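Local coordinates for extracellular solute-binding protein family 1 (Arthrobacter chlorophenolicus, PDB 4R2F) that probably captures beta-glucan disaccharides such as laminaribiose outside the membrane and hands them to a sugar transporter, at residues Phe42-Met45 with Pro46-Thr49; Ile75-Asn78 with Asn79-Gln82; Ser256-Thr259 with Asp260-Asn263. All coordinates share one frame; numbering follows the deposited sequence.

Interaction 1: Phe42-Met45 with Pro46-Thr49; sequences FWDM and PWAT. With BGC (beta-D-glucopyranose), chain B.
Met45 sets its CB over one face of the Trp47 indole, two residues further along the chain, where strand 40-44 gives way to a loop. This CB does most of the touching: it sits 3.7 Å from the centroid of the five-membered ring of Trp47, a CH-pi contact, and on another side it presses on the proline ring, with Met45 CB 3.4 Å from Pro46 CD. CG, set beside the backbone N by chi1 of -54°, hangs just past the rim of the indole, 3.8 Å from Trp47 NE1, with CZ2 close behind. Bends at chi2 and chi3 (-47° and -70°) carry SD and CE away from the Trp47 ring, on the side where the side chain touches Trp77, Phe80 and Phe84; a long, flexible thioether suits a place that must follow several aromatic surfaces.

Pro46 is the centre of an inverse gamma turn, closed by a weak bond of 2.9 Å from Trp47 N to Met45 O. At the edge of the indole, in its plane, lies Asp44 OD1, 3.4 Å from Trp47 NE1; both atoms are hydrogen-bonded to the hydroxyl of Thr98, while Asp44 OD2 is held by Tyr72 and Tyr52. Trp47 belongs to the glycan pocket, and BGC O2 lies near its ring plane at the edge, 3.8 Å from Trp47 CZ3. Replacing Trp47 with an alanine would probably uncover Met45 CB and CG, leave the Thr98 hydroxyl without its indole partner and open a gap beside the glucose.

Strand 40-44 runs parallel to both 70-74 and 96-97 in the sheet, helix 50-61 covers Asp44 and Pro46, and helix 80-89 packs against Met45.

Interaction 2: Ile75-Asn78 with Asn79-Gln82; sequences IQWN and NFYQ. With BGC (beta-D-glucopyranose), chain B.
A type II beta turn from Trp77 to Phe80 leads into helix 80-89 and carries one of the aromatic walls of the glycan pocket. Trp77 O accepts the turn's closing bond from Phe80 N, 3.1 Å long, and Asn79 takes the third position with positive phi (65°), a conformation asparagine tolerates better than most residues with a side chain.

Trp77 and Phe80 lie side by side and point the same way, but their rings are turned almost perpendicular. The benzo edge of Trp77 meets the face of Phe80 in a T-shaped stack, centroids 5.4 Å apart and planes at 82°; the nearest carbons are Trp77 CE3 and Phe80 CD1 at 3.9 Å. Phe80 CG stands between its own backbone N and carbonyl carbon (chi1 80°), which swings the ring back over the turn to receive that edge.

One broad face of the indole is given to the glucose: BGC C5 is 3.6 Å from Trp77 NE1, and BGC O4 hangs 3.7 Å above the ring plane. Trp77 NE1 itself donates to Pro46 O, which helps fix the rotation of the ring.

Tryptophan thus offers the flat, electron-rich surface that the C-H bonds of a pyranose prefer, while its edge hydrogens meet the pi cloud of Phe80, so a single indole joins sugar recognition to the start of the helix.

Interaction 3: Ser256-Thr259 with Asp260-Asn263; sequences SYTT and DNLN
Thr258 and Asn261 reach toward each other across the first turn of helix 259-267, their side chains meeting at a slant so that each polar end finds the other's backbone. Thr258, the N-cap, turns OG1 between its own backbone N and carbonyl carbon (chi1 57°), where it accepts from Asn261 N at 3.1 Å. In return Asn261 OD1 takes the N-H of Thr258 at 3.0 Å; this bond is nearly straight at hydrogen, 166°, although the donor stands well above the amide plane. A water donates to the same oxygen, at 2.6 Å from Asn261 OD1, and only weakly to Ser256 O. A short hydroxyl side chain suits the cap because it can fold back on the helix end, and asparagine suits the partner position because its amide oxygen can reach back to the cap's N-H.

Tyr257 stands about at right angles to Asn261, with ring and amide planes 73° apart. These two side chains come nearest at their stems, Tyr257 CB to Asn261 CB at 3.6 Å, while the phenol hydroxyl at the far end bonds to Asp251.

Thr259 and Asn263, one turn apart, instead run alongside each other: Thr259 CG2 is 3.7 Å from Asn263 ND2, and the helical bond from Asn263 N to Thr259 O measures 2.9 Å. The preceding bond of the series joins Leu262 N to Thr258 O. Both Thr259 and Asn263 touch Arg283 of helix 280-284.

The reciprocal pair of Thr258 and Asn261 is a capping box, satisfying backbone N-H groups at a helix N-terminus, and here the capped end presents Thr259 to the glycan pocket.

How the interactions relate
All three interactions supply a residue to the glycan pocket: Trp47, Trp77 and Thr259. Interactions 1 and 2 touch directly, with centres 11 Å apart. Asp44 O lies 2.9 Å from Ile75 N, probably a hydrogen bond that carries the pairing of the parallel strands one residue past the end of strand 70-74, and Trp43 CE3 packs on Ile75 CD1 at 3.4 Å. The two indoles also meet edge-to-face, and the two loops converge on the same glucose, Trp77 offering a face and Trp47 an edge. Interaction 3, centred about 17 Å from interaction 1 and 16 Å from interaction 2, touches neither, its nearest atoms about 6 Å from each, yet its Thr259 reaches a bound glucose.

Interaction 1: Phe42-Met45 with Pro46-Thr49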
ATOM      1  N   PHE A  42      -9.218 -18.799  -5.083  1.00 31.33           N
ATOM      2  CA  PHE A  42      -8.824 -17.598  -4.372  1.00 32.41           C
ATOM      3  C   PHE A  42      -7.398 -17.252  -4.755  1.00 32.10           C
ATOM      4  O   PHE A  42      -6.481 -18.052  -4.566  1.00 35.02           O
ATOM      5  CB  PHE A  42      -8.923 -17.840  -2.886  1.00 33.53           C
ATOM      6  CG  PHE A  42      -8.500 -16.673  -2.034  1.00 24.72           C
ATOM      7  CD1 PHE A  42      -9.056 -15.416  -2.212  1.00 29.11           C
ATOM      8  CD2 PHE A  42      -7.594 -16.855  -1.009  1.00 29.13           C
ATOM      9  CE1 PHE A  42      -8.669 -14.368  -1.413  1.00 27.29           C
ATOM     10  CE2 PHE A  42      -7.218 -15.815  -0.186  1.00 34.87           C
ATOM     11  CZ  PHE A  42      -7.739 -14.566  -0.396  1.00 27.79           C
ATOM     12  N   TRP A  43      -7.213 -16.059  -5.310  1.00 28.31           N
ATOM     13  CA  TRP A  43      -5.888 -15.539  -5.597  1.00 25.68           C
ATOM     14  C   TRP A  43      -5.524 -14.486  -4.563  1.00 34.47           C
ATOM     15  O   TRP A  43      -6.316 -13.584  -4.271  1.00 34.48           O
ATOM     16  CB  TRP A  43      -5.858 -14.902  -6.987  1.00 29.10           C
ATOM     17  CG  TRP A  43      -5.911 -15.872  -8.147  1.00 31.33           C
ATOM     18  CD1 TRP A  43      -6.168 -17.217  -8.106  1.00 42.42           C
ATOM     19  CD2 TRP A  43      -5.714 -15.546  -9.524  1.00 29.40           C
ATOM     20  NE1 TRP A  43      -6.142 -17.745  -9.383  1.00 35.13           N
ATOM     21  CE2 TRP A  43      -5.861 -16.743 -10.269  1.00 41.50           C
ATOM     22  CE3 TRP A  43      -5.417 -14.355 -10.204  1.00 29.43           C
ATOM     23  CZ2 TRP A  43      -5.735 -16.785 -11.665  1.00 44.16           C
ATOM     24  CZ3 TRP A  43      -5.276 -14.399 -11.596  1.00 34.66           C
ATOM     25  CH2 TRP A  43      -5.443 -15.614 -12.309  1.00 36.71           C
ATOM     26  N   ASP A  44      -4.285 -14.561  -4.091  1.00 28.81           N
ATOM     27  CA  ASP A  44      -3.778 -13.728  -3.005  1.00 33.66           C
ATOM     28  C   ASP A  44      -2.377 -13.213  -3.365  1.00 33.86           C
ATOM     29  O   ASP A  44      -1.675 -13.832  -4.163  1.00 32.81           O
ATOM     30  CB  ASP A  44      -3.693 -14.573  -1.728  1.00 27.97           C
ATOM     31  CG  ASP A  44      -3.621 -13.723  -0.434  1.00 35.62           C
ATOM     32  OD1 ASP A  44      -4.077 -12.556  -0.441  1.00 31.43           O
ATOM     33  OD2 ASP A  44      -3.164 -14.253   0.603  1.00 30.26           O
ATOM     34  N   MET A  45      -1.964 -12.100  -2.767  1.00 34.44           N
ATOM     35  CA  MET A  45      -0.688 -11.482  -3.103  1.00 27.63           C
ATOM     36  C   MET A  45       0.339 -11.888  -2.024  1.00 26.73           C
ATOM     37  O   MET A  45      -0.034 -12.381  -0.949  1.00 28.85           O
ATOM     38  CB  MET A  45      -0.832  -9.951  -3.145  1.00 24.20           C
ATOM     39  CG  MET A  45      -1.937  -9.397  -4.057  1.00 26.84           C
ATOM     40  SD  MET A  45      -2.025 -10.073  -5.722  1.00 18.41           S
ATOM     41  CE  MET A  45      -0.552  -9.361  -6.391  1.00 27.37           C
ATOM     42  N   PRO A  46       1.622 -11.613  -2.268  1.00 30.42           N
ATOM     43  CA  PRO A  46       2.591 -11.777  -1.208  1.00 33.79           C
ATOM     44  C   PRO A  46       2.551 -10.513  -0.372  1.00 30.36           C
ATOM     45  O   PRO A  46       3.281  -9.553  -0.634  1.00 32.05           O
ATOM     46  CB  PRO A  46       3.931 -11.951  -1.966  1.00 33.12           C
ATOM     47  CG  PRO A  46       3.559 -12.074  -3.416  1.00 39.33           C
ATOM     48  CD  PRO A  46       2.294 -11.276  -3.529  1.00 32.88           C
ATOM     49  N   TRP A  47       1.627 -10.487   0.572  1.00 24.99           N
ATOM     50  CA  TRP A  47       1.405  -9.341   1.438  1.00 30.73           C
ATOM     51  C   TRP A  47       2.514  -9.003   2.433  1.00 49.72           C
ATOM     52  O   TRP A  47       2.739  -7.849   2.748  1.00 40.73           O
ATOM     53  CB  TRP A  47       0.031  -9.411   2.091  1.00 30.81           C
ATOM     54  CG  TRP A  47      -1.058  -9.155   1.101  1.00 32.17           C
ATOM     55  CD1 TRP A  47      -1.906 -10.067   0.559  1.00 29.85           C
ATOM     56  CD2 TRP A  47      -1.389  -7.902   0.504  1.00 24.36           C
ATOM     57  NE1 TRP A  47      -2.747  -9.460  -0.327  1.00 28.72           N
ATOM     58  CE2 TRP A  47      -2.454  -8.127  -0.374  1.00 24.69           C
ATOM     59  CE3 TRP A  47      -0.891  -6.608   0.638  1.00 28.08           C
ATOM     60  CZ2 TRP A  47      -3.028  -7.110  -1.115  1.00 25.45           C
ATOM     61  CZ3 TRP A  47      -1.464  -5.603  -0.096  1.00 30.36           C
ATOM     62  CH2 TRP A  47      -2.519  -5.857  -0.962  1.00 25.62           C
ATOM     63  N   ALA A  48       3.154 -10.017   2.989  1.00 32.99           N
ATOM     64  CA  ALA A  48       4.210  -9.776   3.951  1.00 37.40           C
ATOM     65  C   ALA A  48       5.385 -10.728   3.738  1.00 37.89           C
ATOM     66  O   ALA A  48       5.995 -10.728   2.688  1.00 46.23           O
ATOM     67  CB  ALA A  48       3.656  -9.839   5.366  1.00 35.79           C
ATOM     68  N   THR A  49       5.707 -11.519   4.748  1.00 38.96           N
ATOM     69  CA  THR A  49       6.687 -12.580   4.635  1.00 40.06           C
ATOM     70  C   THR A  49       6.089 -13.820   3.993  1.00 35.08           C
ATOM     71  O   THR A  49       4.880 -13.979   3.926  1.00 32.95           O
ATOM     72  CB  THR A  49       7.264 -12.980   6.000  1.00 33.47           C
ATOM     73  OG1 THR A  49       6.240 -13.597   6.782  1.00 37.57           O
ATOM     74  CG2 THR A  49       7.802 -11.776   6.720  1.00 46.17           C
TER
HETATM   75  C2  BGC B   1       2.842  -3.718   0.079  1.00 35.34           C
HETATM   76  C3  BGC B   1       2.294  -3.516  -1.342  1.00 26.98           C
HETATM   77  C4  BGC B   1       3.470  -3.406  -2.323  1.00 27.67           C
HETATM   78  C5  BGC B   1       4.427  -4.615  -2.153  1.00 27.01           C
HETATM   79  C6  BGC B   1       5.591  -4.616  -3.152  1.00 31.84           C
HETATM   80  C1  BGC B   1       3.840  -4.891   0.099  1.00 35.84           C
HETATM   81  O1  BGC B   1       4.428  -5.039   1.391  1.00 52.00           O
HETATM   82  O2  BGC B   1       1.749  -3.943   0.986  1.00 31.26           O
HETATM   83  O3  BGC B   1       1.414  -2.360  -1.329  1.00 26.46           O
HETATM   84  O4  BGC B   1       3.066  -3.360  -3.696  1.00 30.95           O
HETATM   85  O5  BGC B   1       4.900  -4.596  -0.834  1.00 33.84           O
HETATM   86  O6  BGC B   1       6.297  -3.376  -3.074  1.00 29.88           O

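Interaction 2: Ile75-Asn78 with Asn79-Gln82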
ATOM      1  N   ILE A  75      -0.294 -14.714  -6.531  1.00 32.58           N
ATOM      2  CA  ILE A  75       0.024 -13.905  -7.699  1.00 26.52           C
ATOM      3  C   ILE A  75       1.159 -12.985  -7.277  1.00 30.85           C
ATOM      4  O   ILE A  75       1.066 -12.341  -6.248  1.00 31.00           O
ATOM      5  CB  ILE A  75      -1.203 -13.064  -8.124  1.00 28.56           C
ATOM      6  CG1 ILE A  75      -2.388 -13.968  -8.425  1.00 30.48           C
ATOM      7  CG2 ILE A  75      -0.855 -12.186  -9.322  1.00 30.35           C
ATOM      8  CD1 ILE A  75      -2.163 -14.937  -9.582  1.00 34.10           C
ATOM      9  N   GLN A  76       2.239 -12.929  -8.053  1.00 29.76           N
ATOM     10  CA  GLN A  76       3.382 -12.070  -7.713  1.00 36.97           C
ATOM     11  C   GLN A  76       3.061 -10.587  -7.951  1.00 23.78           C
ATOM     12  O   GLN A  76       2.214 -10.254  -8.760  1.00 31.24           O
ATOM     13  CB  GLN A  76       4.622 -12.471  -8.520  1.00 36.63           C
ATOM     14  CG  GLN A  76       5.121 -13.901  -8.258  1.00 43.16           C
ATOM     15  CD  GLN A  76       5.449 -14.172  -6.788  1.00 37.41           C
ATOM     16  OE1 GLN A  76       5.028 -15.178  -6.221  1.00 44.10           O
ATOM     17  NE2 GLN A  76       6.189 -13.276  -6.170  1.00 39.02           N
ATOM     18  N   TRP A  77       3.735  -9.699  -7.224  1.00 25.64           N
ATOM     19  CA  TRP A  77       3.503  -8.288  -7.405  1.00 33.17           C
ATOM     20  C   TRP A  77       3.940  -7.767  -8.780  1.00 33.91           C
ATOM     21  O   TRP A  77       3.284  -6.875  -9.327  1.00 29.63           O
ATOM     22  CB  TRP A  77       4.193  -7.485  -6.315  1.00 28.44           C
ATOM     23  CG  TRP A  77       3.431  -7.459  -5.052  1.00 28.98           C
ATOM     24  CD1 TRP A  77       3.803  -7.994  -3.854  1.00 34.67           C
ATOM     25  CD2 TRP A  77       2.147  -6.873  -4.851  1.00 32.20           C
ATOM     26  NE1 TRP A  77       2.824  -7.773  -2.911  1.00 35.33           N
ATOM     27  CE2 TRP A  77       1.799  -7.083  -3.499  1.00 31.01           C
ATOM     28  CE3 TRP A  77       1.260  -6.175  -5.677  1.00 35.73           C
ATOM     29  CZ2 TRP A  77       0.598  -6.633  -2.970  1.00 26.32           C
ATOM     30  CZ3 TRP A  77       0.072  -5.726  -5.150  1.00 38.81           C
ATOM     31  CH2 TRP A  77      -0.259  -5.964  -3.819  1.00 37.66           C
ATOM     32  N   ASN A  78       5.029  -8.284  -9.344  1.00 37.64           N
ATOM     33  CA  ASN A  78       5.528  -7.693 -10.597  1.00 31.31           C
ATOM     34  C   ASN A  78       4.500  -7.890 -11.704  1.00 22.79           C
ATOM     35  O   ASN A  78       4.036  -9.019 -11.948  1.00 33.69           O
ATOM     36  CB  ASN A  78       6.869  -8.272 -11.023  1.00 36.56           C
ATOM     37  CG  ASN A  78       7.566  -7.397 -12.066  1.00 47.68           C
ATOM     38  OD1 ASN A  78       7.814  -6.201 -11.849  1.00 36.94           O
ATOM     39  ND2 ASN A  78       7.874  -7.980 -13.199  1.00 35.88           N
ATOM     40  N   ASN A  79       4.104  -6.786 -12.327  1.00 36.06           N
ATOM     41  CA  ASN A  79       3.175  -6.842 -13.446  1.00 40.33           C
ATOM     42  C   ASN A  79       1.775  -7.358 -13.047  1.00 39.23           C
ATOM     43  O   ASN A  79       1.016  -7.847 -13.900  1.00 36.33           O
ATOM     44  CB  ASN A  79       3.766  -7.736 -14.571  1.00 40.53           C
ATOM     45  CG  ASN A  79       3.432  -7.227 -15.971  1.00 39.02           C
ATOM     46  OD1 ASN A  79       3.154  -6.050 -16.167  1.00 36.21           O
ATOM     47  ND2 ASN A  79       3.460  -8.116 -16.943  1.00 33.33           N
ATOM     48  N   PHE A  80       1.413  -7.224 -11.772  1.00 31.53           N
ATOM     49  CA  PHE A  80       0.140  -7.780 -11.269  1.00 31.14           C
ATOM     50  C   PHE A  80      -1.077  -7.217 -12.020  1.00 31.68           C
ATOM     51  O   PHE A  80      -2.060  -7.917 -12.239  1.00 30.05           O
ATOM     52  CB  PHE A  80      -0.019  -7.518  -9.764  1.00 34.99           C
ATOM     53  CG  PHE A  80      -0.479  -6.130  -9.436  1.00 35.85           C
ATOM     54  CD1 PHE A  80       0.430  -5.088  -9.331  1.00 35.67           C
ATOM     55  CD2 PHE A  80      -1.832  -5.853  -9.232  1.00 36.33           C
ATOM     56  CE1 PHE A  80       0.004  -3.801  -9.054  1.00 31.84           C
ATOM     57  CE2 PHE A  80      -2.258  -4.551  -8.952  1.00 34.13           C
ATOM     58  CZ  PHE A  80      -1.345  -3.532  -8.860  1.00 38.72           C
ATOM     59  N   TYR A  81      -1.016  -5.951 -12.405  1.00 28.37           N
ATOM     60  CA  TYR A  81      -2.139  -5.314 -13.099  1.00 31.43           C
ATOM     61  C   TYR A  81      -2.458  -6.073 -14.380  1.00 40.44           C
ATOM     62  O   TYR A  81      -3.613  -6.399 -14.670  1.00 32.13           O
ATOM     63  CB  TYR A  81      -1.794  -3.840 -13.390  1.00 43.22           C
ATOM     64  CG  TYR A  81      -2.871  -2.963 -14.043  1.00 46.76           C
ATOM     65  CD1 TYR A  81      -4.097  -2.754 -13.428  1.00 54.56           C
ATOM     66  CD2 TYR A  81      -2.621  -2.293 -15.251  1.00 63.84           C
ATOM     67  CE1 TYR A  81      -5.062  -1.937 -14.000  1.00 52.91           C
ATOM     68  CE2 TYR A  81      -3.577  -1.472 -15.829  1.00 67.55           C
ATOM     69  CZ  TYR A  81      -4.797  -1.300 -15.197  1.00 81.67           C
ATOM     70  OH  TYR A  81      -5.765  -0.490 -15.745  1.00 80.99           O
ATOM     71  N   GLN A  82      -1.406  -6.392 -15.117  1.00 35.34           N
ATOM     72  CA  GLN A  82      -1.519  -7.080 -16.384  1.00 42.99           C
ATOM     73  C   GLN A  82      -1.906  -8.532 -16.152  1.00 42.01           C
ATOM     74  O   GLN A  82      -2.688  -9.089 -16.921  1.00 35.95           O
ATOM     75  CB  GLN A  82      -0.182  -6.967 -17.153  1.00 45.76           C
ATOM     76  CG  GLN A  82      -0.006  -7.922 -18.331  1.00 64.15           C
ATOM     77  CD  GLN A  82      -0.898  -7.595 -19.508  1.00 93.09           C
ATOM     78  OE1 GLN A  82      -1.489  -6.514 -19.579  1.00 65.15           O
ATOM     79  NE2 GLN A  82      -0.995  -8.532 -20.449  1.00 65.61           N
TER
HETATM   80  C2  BGC B   1       2.842  -3.718   0.079  1.00 35.34           C
HETATM   81  C3  BGC B   1       2.294  -3.516  -1.342  1.00 26.98           C
HETATM   82  C4  BGC B   1       3.470  -3.406  -2.323  1.00 27.67           C
HETATM   83  C5  BGC B   1       4.427  -4.615  -2.153  1.00 27.01           C
HETATM   84  C6  BGC B   1       5.591  -4.616  -3.152  1.00 31.84           C
HETATM   85  C1  BGC B   1       3.840  -4.891   0.099  1.00 35.84           C
HETATM   86  O1  BGC B   1       4.428  -5.039   1.391  1.00 52.00           O
HETATM   87  O2  BGC B   1       1.749  -3.943   0.986  1.00 31.26           O
HETATM   88  O3  BGC B   1       1.414  -2.360  -1.329  1.00 26.46           O
HETATM   89  O4  BGC B   1       3.066  -3.360  -3.696  1.00 30.95           O
HETATM   90  O5  BGC B   1       4.900  -4.596  -0.834  1.00 33.84           O
HETATM   91  O6  BGC B   1       6.297  -3.376  -3.074  1.00 29.88           O

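Interaction 3: Ser256-Thr259 with Asp260-Asn263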
ATOM      1  N   SER A 256      16.881   0.184  -8.751  1.00 28.76           N
ATOM      2  CA  SER A 256      17.001  -1.208  -9.126  1.00 24.09           C
ATOM      3  C   SER A 256      16.533  -2.191  -8.055  1.00 27.02           C
ATOM      4  O   SER A 256      16.473  -3.399  -8.313  1.00 31.89           O
ATOM      5  CB  SER A 256      18.471  -1.531  -9.453  1.00 27.33           C
ATOM      6  OG  SER A 256      19.284  -1.571  -8.273  1.00 29.32           O
ATOM      7  N   TYR A 257      16.226  -1.691  -6.864  1.00 29.57           N
ATOM      8  CA  TYR A 257      16.108  -2.578  -5.721  1.00 34.06           C
ATOM      9  C   TYR A 257      14.752  -3.239  -5.604  1.00 25.95           C
ATOM     10  O   TYR A 257      13.714  -2.585  -5.597  1.00 26.83           O
ATOM     11  CB  TYR A 257      16.384  -1.851  -4.430  1.00 25.48           C
ATOM     12  CG  TYR A 257      17.816  -1.465  -4.148  1.00 31.93           C
ATOM     13  CD1 TYR A 257      18.912  -2.176  -4.670  1.00 28.42           C
ATOM     14  CD2 TYR A 257      18.069  -0.423  -3.291  1.00 33.27           C
ATOM     15  CE1 TYR A 257      20.213  -1.799  -4.349  1.00 29.01           C
ATOM     16  CE2 TYR A 257      19.351  -0.031  -2.976  1.00 36.05           C
ATOM     17  CZ  TYR A 257      20.418  -0.711  -3.496  1.00 32.23           C
ATOM     18  OH  TYR A 257      21.671  -0.273  -3.138  1.00 31.95           O
ATOM     19  N   THR A 258      14.785  -4.550  -5.491  1.00 28.46           N
ATOM     20  CA  THR A 258      13.607  -5.357  -5.299  1.00 32.18           C
ATOM     21  C   THR A 258      13.200  -5.259  -3.830  1.00 21.20           C
ATOM     22  O   THR A 258      13.903  -4.664  -2.989  1.00 28.73           O
ATOM     23  CB  THR A 258      13.906  -6.855  -5.567  1.00 29.88           C
ATOM     24  OG1 THR A 258      14.966  -7.248  -4.691  1.00 28.90           O
ATOM     25  CG2 THR A 258      14.303  -7.154  -7.037  1.00 32.63           C
ATOM     26  N   THR A 259      12.086  -5.915  -3.511  1.00 25.79           N
ATOM     27  CA  THR A 259      11.592  -5.928  -2.140  1.00 28.74           C
ATOM     28  C   THR A 259      12.639  -6.587  -1.251  1.00 33.37           C
ATOM     29  O   THR A 259      12.934  -6.099  -0.169  1.00 29.97           O
ATOM     30  CB  THR A 259      10.224  -6.638  -2.063  1.00 31.39           C
ATOM     31  OG1 THR A 259       9.223  -5.838  -2.723  1.00 32.69           O
ATOM     32  CG2 THR A 259       9.826  -6.851  -0.618  1.00 35.94           C
ATOM     33  N   ASP A 260      13.214  -7.690  -1.724  1.00 31.67           N
ATOM     34  CA  ASP A 260      14.287  -8.363  -0.994  1.00 30.68           C
ATOM     35  C   ASP A 260      15.491  -7.478  -0.786  1.00 29.42           C
ATOM     36  O   ASP A 260      16.085  -7.497   0.286  1.00 33.28           O
ATOM     37  CB  ASP A 260      14.724  -9.658  -1.727  1.00 25.28           C
ATOM     38  CG  ASP A 260      13.733 -10.798  -1.550  1.00 43.94           C
ATOM     39  OD1 ASP A 260      12.848 -10.713  -0.677  1.00 40.77           O
ATOM     40  OD2 ASP A 260      13.832 -11.791  -2.289  1.00 47.58           O
ATOM     41  N   ASN A 261      15.887  -6.738  -1.821  1.00 29.51           N
ATOM     42  CA  ASN A 261      17.030  -5.837  -1.707  1.00 25.10           C
ATOM     43  C   ASN A 261      16.797  -4.798  -0.628  1.00 30.37           C
ATOM     44  O   ASN A 261      17.681  -4.511   0.176  1.00 35.98           O
ATOM     45  CB  ASN A 261      17.290  -5.067  -3.003  1.00 32.40           C
ATOM     46  CG  ASN A 261      17.747  -5.942  -4.158  1.00 35.38           C
ATOM     47  OD1 ASN A 261      17.565  -5.574  -5.308  1.00 30.84           O
ATOM     48  ND2 ASN A 261      18.321  -7.092  -3.865  1.00 33.10           N
ATOM     49  N   LEU A 262      15.607  -4.220  -0.642  1.00 29.30           N
ATOM     50  CA  LEU A 262      15.252  -3.159   0.280  1.00 31.76           C
ATOM     51  C   LEU A 262      15.143  -3.691   1.724  1.00 26.15           C
ATOM     52  O   LEU A 262      15.695  -3.093   2.650  1.00 27.98           O
ATOM     53  CB  LEU A 262      13.956  -2.473  -0.184  1.00 26.71           C
ATOM     54  CG  LEU A 262      13.417  -1.406   0.781  1.00 33.45           C
ATOM     55  CD1 LEU A 262      14.450  -0.324   1.084  1.00 34.94           C
ATOM     56  CD2 LEU A 262      12.161  -0.811   0.186  1.00 32.68           C
ATOM     57  N   ASN A 263      14.432  -4.803   1.905  1.00 30.64           N
ATOM     58  CA  ASN A 263      14.368  -5.448   3.209  1.00 32.89           C
ATOM     59  C   ASN A 263      15.775  -5.752   3.765  1.00 35.96           C
ATOM     60  O   ASN A 263      16.057  -5.470   4.920  1.00 32.92           O
ATOM     61  CB  ASN A 263      13.545  -6.724   3.136  1.00 37.51           C
ATOM     62  CG  ASN A 263      12.059  -6.464   2.985  1.00 34.21           C
ATOM     63  OD1 ASN A 263      11.575  -5.355   3.168  1.00 32.63           O
ATOM     64  ND2 ASN A 263      11.329  -7.496   2.661  1.00 35.01           N
TER
HETATM   65  O   HOH W   1      18.462  -6.151  -7.721  1.00 37.49           O